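Local coordinates for protein purine nucleoside phosphorylase YlmD (Geobacillus stearothermophilus, PDB 6T1B) that catalyses the phosphorolysis of adenosine, inosine and S-methyl-5'-thioadenosine, releasing the free purine base, and also deaminates adenosine with the help of a zinc ion, at residues 23-28 against 65-70; 43-48 against 61-66; 93-98 against 102-107. One frame throughout, in Å; residues are numbered along the deposited sequence.

Contact 1 of 3, residues 23-28 against 65-70; sequences GAVAGL and EWLAFP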
# COMPACT_ATOMS: atom_id res chain seq x y z
N GLY A 23 14.37 4.32 -9.76
CA GLY A 23 15.29 4.91 -8.81
C GLY A 23 15.01 4.61 -7.35
O GLY A 23 15.72 5.12 -6.47
N ALA A 24 14.01 3.78 -7.07
CA ALA A 24 13.62 3.49 -5.70
C ALA A 24 13.64 1.99 -5.47
O ALA A 24 13.61 1.19 -6.40
CB ALA A 24 12.22 4.01 -5.39
N VAL A 25 13.71 1.64 -4.19
CA VAL A 25 13.51 0.28 -3.73
C VAL A 25 12.03 0.21 -3.43
O VAL A 25 11.57 0.81 -2.46
CB VAL A 25 14.32 0.04 -2.45
CG1 VAL A 25 14.12 -1.37 -1.94
CG2 VAL A 25 15.80 0.30 -2.68
N ALA A 26 11.26 -0.50 -4.26
CA ALA A 26 9.81 -0.48 -4.15
C ALA A 26 9.25 -1.86 -4.48
O ALA A 26 9.63 -2.45 -5.49
CB ALA A 26 9.22 0.59 -5.08
N GLY A 27 8.35 -2.36 -3.65
CA GLY A 27 7.80 -3.67 -3.90
C GLY A 27 6.76 -4.05 -2.87
O GLY A 27 6.34 -3.24 -2.03
N LEU A 28 6.35 -5.31 -2.98
CA LEU A 28 5.38 -5.90 -2.06
C LEU A 28 5.83 -7.34 -1.82
O LEU A 28 6.17 -8.07 -2.77
CB LEU A 28 3.98 -5.93 -2.68
CG LEU A 28 2.85 -6.51 -1.83
CD1 LEU A 28 2.41 -5.55 -0.74
CD2 LEU A 28 1.64 -6.86 -2.68
N GLU A 65 17.31 -8.17 4.76
CA GLU A 65 18.45 -8.83 4.14
C GLU A 65 18.28 -8.90 2.63
O GLU A 65 19.20 -8.56 1.88
CB GLU A 65 18.58 -10.23 4.78
CG GLU A 65 19.50 -11.23 4.10
CD GLU A 65 19.24 -12.66 4.59
OE1 GLU A 65 18.77 -12.82 5.74
OE2 GLU A 65 19.47 -13.63 3.83
N TRP A 66 17.10 -9.30 2.17
CA TRP A 66 16.87 -9.37 0.73
C TRP A 66 17.05 -8.01 0.06
O TRP A 66 17.60 -7.92 -1.05
CB TRP A 66 15.45 -9.87 0.45
CG TRP A 66 15.14 -11.25 0.89
CD1 TRP A 66 16.03 -12.26 1.21
CD2 TRP A 66 13.83 -11.79 1.05
NE1 TRP A 66 15.32 -13.39 1.56
CE2 TRP A 66 13.98 -13.13 1.47
CE3 TRP A 66 12.55 -11.28 0.88
CZ2 TRP A 66 12.88 -13.96 1.73
CZ3 TRP A 66 11.45 -12.10 1.13
CH2 TRP A 66 11.64 -13.44 1.55
N LEU A 67 16.60 -6.95 0.71
CA LEU A 67 16.64 -5.62 0.14
C LEU A 67 17.95 -4.89 0.43
O LEU A 67 18.16 -3.80 -0.11
CB LEU A 67 15.51 -4.78 0.70
CG LEU A 67 14.07 -5.24 0.47
CD1 LEU A 67 13.10 -4.26 1.08
CD2 LEU A 67 13.81 -5.43 -1.02
N ALA A 68 18.80 -5.42 1.29
CA ALA A 68 19.95 -4.69 1.79
C ALA A 68 19.52 -3.31 2.30
O ALA A 68 20.11 -2.29 1.95
CB ALA A 68 21.03 -4.57 0.71
N PHE A 69 18.49 -3.31 3.13
CA PHE A 69 17.87 -2.08 3.63
C PHE A 69 17.51 -2.37 5.09
O PHE A 69 16.43 -2.90 5.39
CB PHE A 69 16.65 -1.68 2.80
CG PHE A 69 16.46 -0.20 2.67
CD1 PHE A 69 16.40 0.41 1.42
CD2 PHE A 69 16.36 0.60 3.80
CE1 PHE A 69 16.23 1.78 1.30
CE2 PHE A 69 16.19 1.97 3.68
CZ PHE A 69 16.10 2.56 2.44
N PRO A 70 18.43 -2.07 6.02
CA PRO A 70 18.26 -2.52 7.41
C PRO A 70 16.95 -2.12 8.05
O PRO A 70 16.41 -1.04 7.82
CB PRO A 70 19.44 -1.87 8.13
CG PRO A 70 20.51 -1.81 7.05
CD PRO A 70 19.76 -1.48 5.79
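V25 meets L67 and F69 through its two methyl groups, and the whole contact is apolar. V25 CG1 sits close to both methyls of L67, CD2 at 4.2 Å and CD1 hardly farther. V25 CG2 touches F69 CD1 at 4.1 Å. The two methyls share the work: CG1 mainly meets L67, CG2 meets F69. The first torsion of the valine sets this up: CG1 lies anti to the backbone N (chi1 179°), which leaves CG2 beside that N and turned to the phenylalanine. The methyl of CG2 comes to the edge of the F69 ring, near the ring plane, and not over a face. Both distances are loose van der Waals contacts, and all three residues are buried.

No hydrogen bond crosses between 23-28 and 65-70. Several backbone groups have partners on their own sides. V25 pairs with G269 and A26 with C16, so 25-28 is held between its neighbouring strands. On the other segment, A68 N bonds back to E65 O at 3.2 Å. L67 O accepts from R271 NH2, and F69 O accepts from W74 NE1. R271 also touches the side chain of V25, so the C-terminal tail borders this contact.

The apolar patch extends past V25. L67 also packs on W13 of strand 13-16 and on F267 of strand 264-269.

A68 leaves the helical angles with a positive phi (50°), and two bonds run back into the last turn. This is a Schellman motif at the C-terminal end of helix 53-67. It turns the chain so that F69 follows L67 down onto the sheet. The arrangement is that of a helix end packed against a face of a mixed beta-sheet, away from the inosine and zinc sites.

Contact 2 of 3, residues 43-48 against 61-66; sequences LNMGLH and RRLAEW. With NOS (inosine), chain B.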
# COMPACT_ATOMS: atom_id res chain seq x y z
N LEU A 43 5.67 -15.69 5.71
CA LEU A 43 6.31 -14.37 5.79
C LEU A 43 5.33 -13.30 6.24
O LEU A 43 5.08 -12.30 5.57
CB LEU A 43 6.97 -14.00 4.47
CG LEU A 43 8.01 -12.89 4.54
CD1 LEU A 43 9.30 -13.33 5.18
CD2 LEU A 43 8.27 -12.31 3.16
N ASN A 44 4.75 -13.52 7.42
CA ASN A 44 3.85 -12.55 7.99
C ASN A 44 4.63 -11.35 8.49
O ASN A 44 5.48 -11.49 9.38
CB ASN A 44 3.04 -13.12 9.13
CG ASN A 44 2.25 -12.06 9.81
OD1 ASN A 44 1.73 -11.13 9.17
ND2 ASN A 44 2.17 -12.14 11.12
N MET A 45 4.33 -10.18 7.95
CA MET A 45 5.01 -8.95 8.35
C MET A 45 4.25 -8.13 9.38
O MET A 45 4.78 -7.09 9.84
CB MET A 45 5.27 -8.11 7.11
CG MET A 45 6.04 -8.84 6.06
SD MET A 45 7.65 -9.39 6.71
CE MET A 45 8.69 -9.35 5.29
N GLY A 46 3.03 -8.52 9.74
CA GLY A 46 2.19 -7.72 10.60
C GLY A 46 2.41 -8.05 12.06
O GLY A 46 2.33 -9.21 12.46
N LEU A 47 2.71 -7.02 12.85
CA LEU A 47 2.91 -7.13 14.29
C LEU A 47 1.62 -7.04 15.08
O LEU A 47 1.65 -7.24 16.30
CB LEU A 47 3.85 -6.02 14.78
CG LEU A 47 5.30 -6.19 14.30
CD1 LEU A 47 6.06 -4.89 14.50
CD2 LEU A 47 5.96 -7.35 15.02
N HIS A 48 0.49 -6.71 14.44
CA HIS A 48 -0.75 -6.56 15.18
C HIS A 48 -1.85 -7.47 14.66
O HIS A 48 -3.00 -7.05 14.50
CB HIS A 48 -1.27 -5.12 15.23
CG HIS A 48 -2.37 -4.91 16.24
ND1 HIS A 48 -2.15 -4.91 17.60
CD2 HIS A 48 -3.71 -4.74 16.08
CE1 HIS A 48 -3.29 -4.72 18.24
NE2 HIS A 48 -4.25 -4.62 17.34
N ARG A 61 13.37 -8.87 9.41
CA ARG A 61 14.82 -8.92 9.22
C ARG A 61 15.18 -9.65 7.94
O ARG A 61 16.16 -9.29 7.27
CB ARG A 61 15.50 -9.59 10.42
CG ARG A 61 15.41 -8.74 11.69
CD ARG A 61 16.39 -9.15 12.75
NE ARG A 61 16.50 -8.12 13.79
CZ ARG A 61 17.07 -6.93 13.63
NH1 ARG A 61 17.11 -6.08 14.65
NH2 ARG A 61 17.57 -6.56 12.46
N ARG A 62 14.41 -10.66 7.57
CA ARG A 62 14.68 -11.40 6.34
C ARG A 62 14.49 -10.51 5.11
O ARG A 62 15.36 -10.45 4.24
CB ARG A 62 13.79 -12.64 6.28
CG ARG A 62 14.04 -13.53 5.08
CD ARG A 62 15.33 -14.28 5.23
NE ARG A 62 15.19 -15.36 6.20
CZ ARG A 62 16.21 -15.96 6.80
NH1 ARG A 62 15.97 -16.95 7.65
NH2 ARG A 62 17.46 -15.55 6.59
N LEU A 63 13.38 -9.77 5.06
CA LEU A 63 13.19 -8.81 3.97
C LEU A 63 14.31 -7.78 3.95
O LEU A 63 14.84 -7.43 2.89
CB LEU A 63 11.84 -8.11 4.08
CG LEU A 63 11.62 -7.02 3.02
CD1 LEU A 63 11.65 -7.62 1.60
CD2 LEU A 63 10.33 -6.25 3.25
N ALA A 64 14.68 -7.26 5.13
CA ALA A 64 15.78 -6.31 5.20
C ALA A 64 17.05 -6.87 4.57
O ALA A 64 17.78 -6.15 3.89
CB ALA A 64 16.04 -5.87 6.65
N GLU A 65 17.31 -8.17 4.76
CA GLU A 65 18.45 -8.83 4.14
C GLU A 65 18.28 -8.90 2.63
O GLU A 65 19.20 -8.56 1.88
CB GLU A 65 18.58 -10.23 4.78
CG GLU A 65 19.50 -11.23 4.10
CD GLU A 65 19.24 -12.66 4.59
OE1 GLU A 65 18.77 -12.82 5.74
OE2 GLU A 65 19.47 -13.63 3.83
N TRP A 66 17.10 -9.30 2.17
CA TRP A 66 16.87 -9.37 0.73
C TRP A 66 17.05 -8.01 0.06
O TRP A 66 17.60 -7.92 -1.05
CB TRP A 66 15.45 -9.87 0.45
CG TRP A 66 15.14 -11.25 0.89
CD1 TRP A 66 16.03 -12.26 1.21
CD2 TRP A 66 13.83 -11.79 1.05
NE1 TRP A 66 15.32 -13.39 1.56
CE2 TRP A 66 13.98 -13.13 1.47
CE3 TRP A 66 12.55 -11.28 0.88
CZ2 TRP A 66 12.88 -13.96 1.73
CZ3 TRP A 66 11.45 -12.10 1.13
CH2 TRP A 66 11.64 -13.44 1.55
N9 NOS B . -2.19 -4.71 11.11
C4 NOS B . -1.14 -3.89 10.96
N3 NOS B . -0.98 -2.51 10.44
C2 NOS B . 0.31 -1.89 10.46
N1 NOS B . 1.46 -2.57 10.98
C6 NOS B . 1.37 -3.88 11.50
O6 NOS B . 2.37 -4.40 11.91
C5 NOS B . -0.03 -4.53 11.46
N7 NOS B . -0.41 -5.71 11.83
C8 NOS B . -1.72 -5.84 11.64
C5' NOS B . -3.56 -3.05 7.39
O5' NOS B . -4.01 -3.59 6.15
C4' NOS B . -4.35 -3.62 8.54
O4' NOS B . -3.52 -4.57 9.23
C1' NOS B . -3.52 -4.31 10.62
C2' NOS B . -3.91 -2.84 10.78
O2' NOS B . -4.57 -2.64 12.03
C3' NOS B . -4.83 -2.61 9.58
O3' NOS B . -6.19 -2.92 9.95
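M45 and L63 meet through the methionine methyl: M45 CE lies 3.6 Å from L63 CB and also reaches L63 CD2. The two side chains cross at about a right angle. M45 gets there by bending at chi2 (-59°) and again at chi3. Beside this pair, L43 and W66 approach from opposite directions. L43 CD2 sits 3.8 Å from W66 CZ3 and nearly as close to CH2, at an oblique angle to the ring. The indole is backed within its own helix by R62, whose CG lies over one face, toward its rim. R62 NH2 in turn forms a salt bridge with E65 OE1 at 3.1 Å; E65 OE1 offers its syn lone pair.

The motif on the loop side is an Asx turn. N44 OD1 accepts from G46 N at 3.0 Å, with the donor above the carbonyl plane. The same oxygen also accepts from R263 N, and N44 ND2 donates to D51.

This turn leads straight into the inosine pocket. L47 N donates to inosine O6 at 2.8 Å, with an N-H...O angle of 159°. G46 CA lies 3.5 Å from inosine N7, where a beta-carbon would clash with the base. Further out, R60 NH1 of helix 53-67 bonds M45 O, and N59 ND2 bonds N44 O. R263, which binds inosine through NE, pairs with M45 through the backbone.

Contact 3 of 3, residues 93-98 against 102-107; sequences RGNGAQ and TAVPGV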
# COMPACT_ATOMS: atom_id res chain seq x y z
N ARG A 93 13.23 7.00 11.84
CA ARG A 93 13.63 5.64 11.53
C ARG A 93 13.47 4.76 12.75
O ARG A 93 13.80 5.16 13.88
CB ARG A 93 15.08 5.57 11.10
CG ARG A 93 15.38 6.18 9.74
CD ARG A 93 16.84 6.58 9.74
NE ARG A 93 17.50 6.25 8.49
CZ ARG A 93 18.80 6.39 8.30
NH1 ARG A 93 19.32 6.06 7.13
NH2 ARG A 93 19.57 6.84 9.29
N GLY A 94 12.99 3.54 12.51
CA GLY A 94 12.72 2.59 13.56
C GLY A 94 11.33 2.64 14.13
O GLY A 94 10.93 1.68 14.81
N ASN A 95 10.55 3.69 13.87
CA ASN A 95 9.22 3.80 14.47
C ASN A 95 8.33 2.69 13.92
O ASN A 95 8.08 2.62 12.72
CB ASN A 95 8.60 5.15 14.16
CG ASN A 95 9.24 6.27 14.94
OD1 ASN A 95 10.14 6.07 15.75
ND2 ASN A 95 8.76 7.49 14.69
N GLY A 96 7.88 1.81 14.80
CA GLY A 96 7.05 0.71 14.42
C GLY A 96 7.76 -0.43 13.72
O GLY A 96 7.10 -1.35 13.24
N ALA A 97 9.08 -0.38 13.64
CA ALA A 97 9.80 -1.39 12.86
C ALA A 97 9.85 -2.74 13.57
O ALA A 97 9.71 -3.79 12.94
CB ALA A 97 11.20 -0.90 12.54
N GLN A 98 10.05 -2.72 14.88
CA GLN A 98 10.08 -3.93 15.68
C GLN A 98 9.07 -3.91 16.82
O GLN A 98 8.91 -4.94 17.49
CB GLN A 98 11.48 -4.13 16.28
CG GLN A 98 12.53 -4.25 15.21
CD GLN A 98 13.92 -4.48 15.76
OE1 GLN A 98 14.12 -5.36 16.60
NE2 GLN A 98 14.88 -3.69 15.30
N THR A 102 5.33 1.79 18.71
CA THR A 102 6.08 2.99 18.34
C THR A 102 5.83 3.44 16.91
O THR A 102 6.46 4.39 16.46
CB THR A 102 7.59 2.83 18.57
OG1 THR A 102 8.15 1.90 17.63
CG2 THR A 102 7.90 2.40 19.98
N ALA A 103 4.95 2.76 16.18
CA ALA A 103 4.59 3.20 14.84
C ALA A 103 4.02 4.62 14.87
O ALA A 103 3.47 5.06 15.88
CB ALA A 103 3.54 2.26 14.26
N VAL A 104 4.14 5.33 13.76
CA VAL A 104 3.58 6.68 13.67
C VAL A 104 2.09 6.57 13.92
O VAL A 104 1.40 5.87 13.17
CB VAL A 104 3.86 7.29 12.29
CG1 VAL A 104 3.23 8.67 12.17
CG2 VAL A 104 5.33 7.33 12.01
N PRO A 105 1.53 7.26 14.91
CA PRO A 105 0.14 7.00 15.28
C PRO A 105 -0.87 7.70 14.38
O PRO A 105 -0.64 8.79 13.86
CB PRO A 105 0.05 7.55 16.71
CG PRO A 105 1.10 8.58 16.78
CD PRO A 105 2.22 8.12 15.90
N GLY A 106 -2.01 7.03 14.19
CA GLY A 106 -3.19 7.68 13.66
C GLY A 106 -3.16 7.95 12.17
O GLY A 106 -4.01 8.72 11.69
N VAL A 107 -2.22 7.39 11.43
CA VAL A 107 -2.13 7.68 10.01
C VAL A 107 -2.09 6.38 9.21
O VAL A 107 -1.69 5.32 9.70
CB VAL A 107 -0.96 8.61 9.62
CG1 VAL A 107 -0.91 9.85 10.48
CG2 VAL A 107 0.36 7.89 9.68
O HOH W 1 10.63 2.09 17.78
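T102 reaches across to G96 and supplies the one direct hydrogen bond between 93-98 and 102-107. Its CB stands 3.9 Å from G96 N, and the next atom out makes the bond. T102 OG1 accepts from G96 N at 2.8 Å, with a nearly straight N-H...O angle of 164°. The hydroxyl is there because it lies between the backbone N and the carbonyl carbon (chi1 69°), with CG2 anti to that carbon. OG1 has a further partner. It is hydrogen-bonded to D99 O in the short link between the segments. A water lies close to T102 OG1 and donates to G94 O at 3.0 Å.

The rest of the contact is packing. N95 CB rests 3.2 Å from T102 O. A103 CB lies 3.8 Å from G96 CA. G96 has a positive phi, and a beta-carbon on it would run into A103 CB. The lack of a side chain thus allows the two backbones to come as close as 3.5 Å between G96 CA and A103 CA. Within 93-98, A97 N bonds back to G94 O and tightens the turn.

Both segments belong to one loop between strands 85-87 and 109-112, and the A103 side chain lies about 6 Å from the bound inosine. R60 NH2 donates to both G96 O and A97 O, tying this loop to helix 53-67. One hydroxyl that takes the G96 N-H and bonds to D99 O probably restrains the loop beside the pocket.

How the contacts relate
After strands 6-8 and 13-16 the chain enters strand 25-29, where contact 1 opens. It then passes through the loop holding 43-48, which opens contact 2. Helix 53-67 closes contact 2 with 61-66; its end and the turn after it, 65-70, close contact 1. Contact 2 opens inside contact 1, and the two share E65 and W66. They also touch where F69 N probably bonds to A64 O. Contact 3 follows in series and closes a short loop before strand 109-112. It has no touch with contact 1 but packs on contact 2, where L47 CD1 meets G96 O. Together they tie strand 25-29, helix 53-67 and two loops near the inosine.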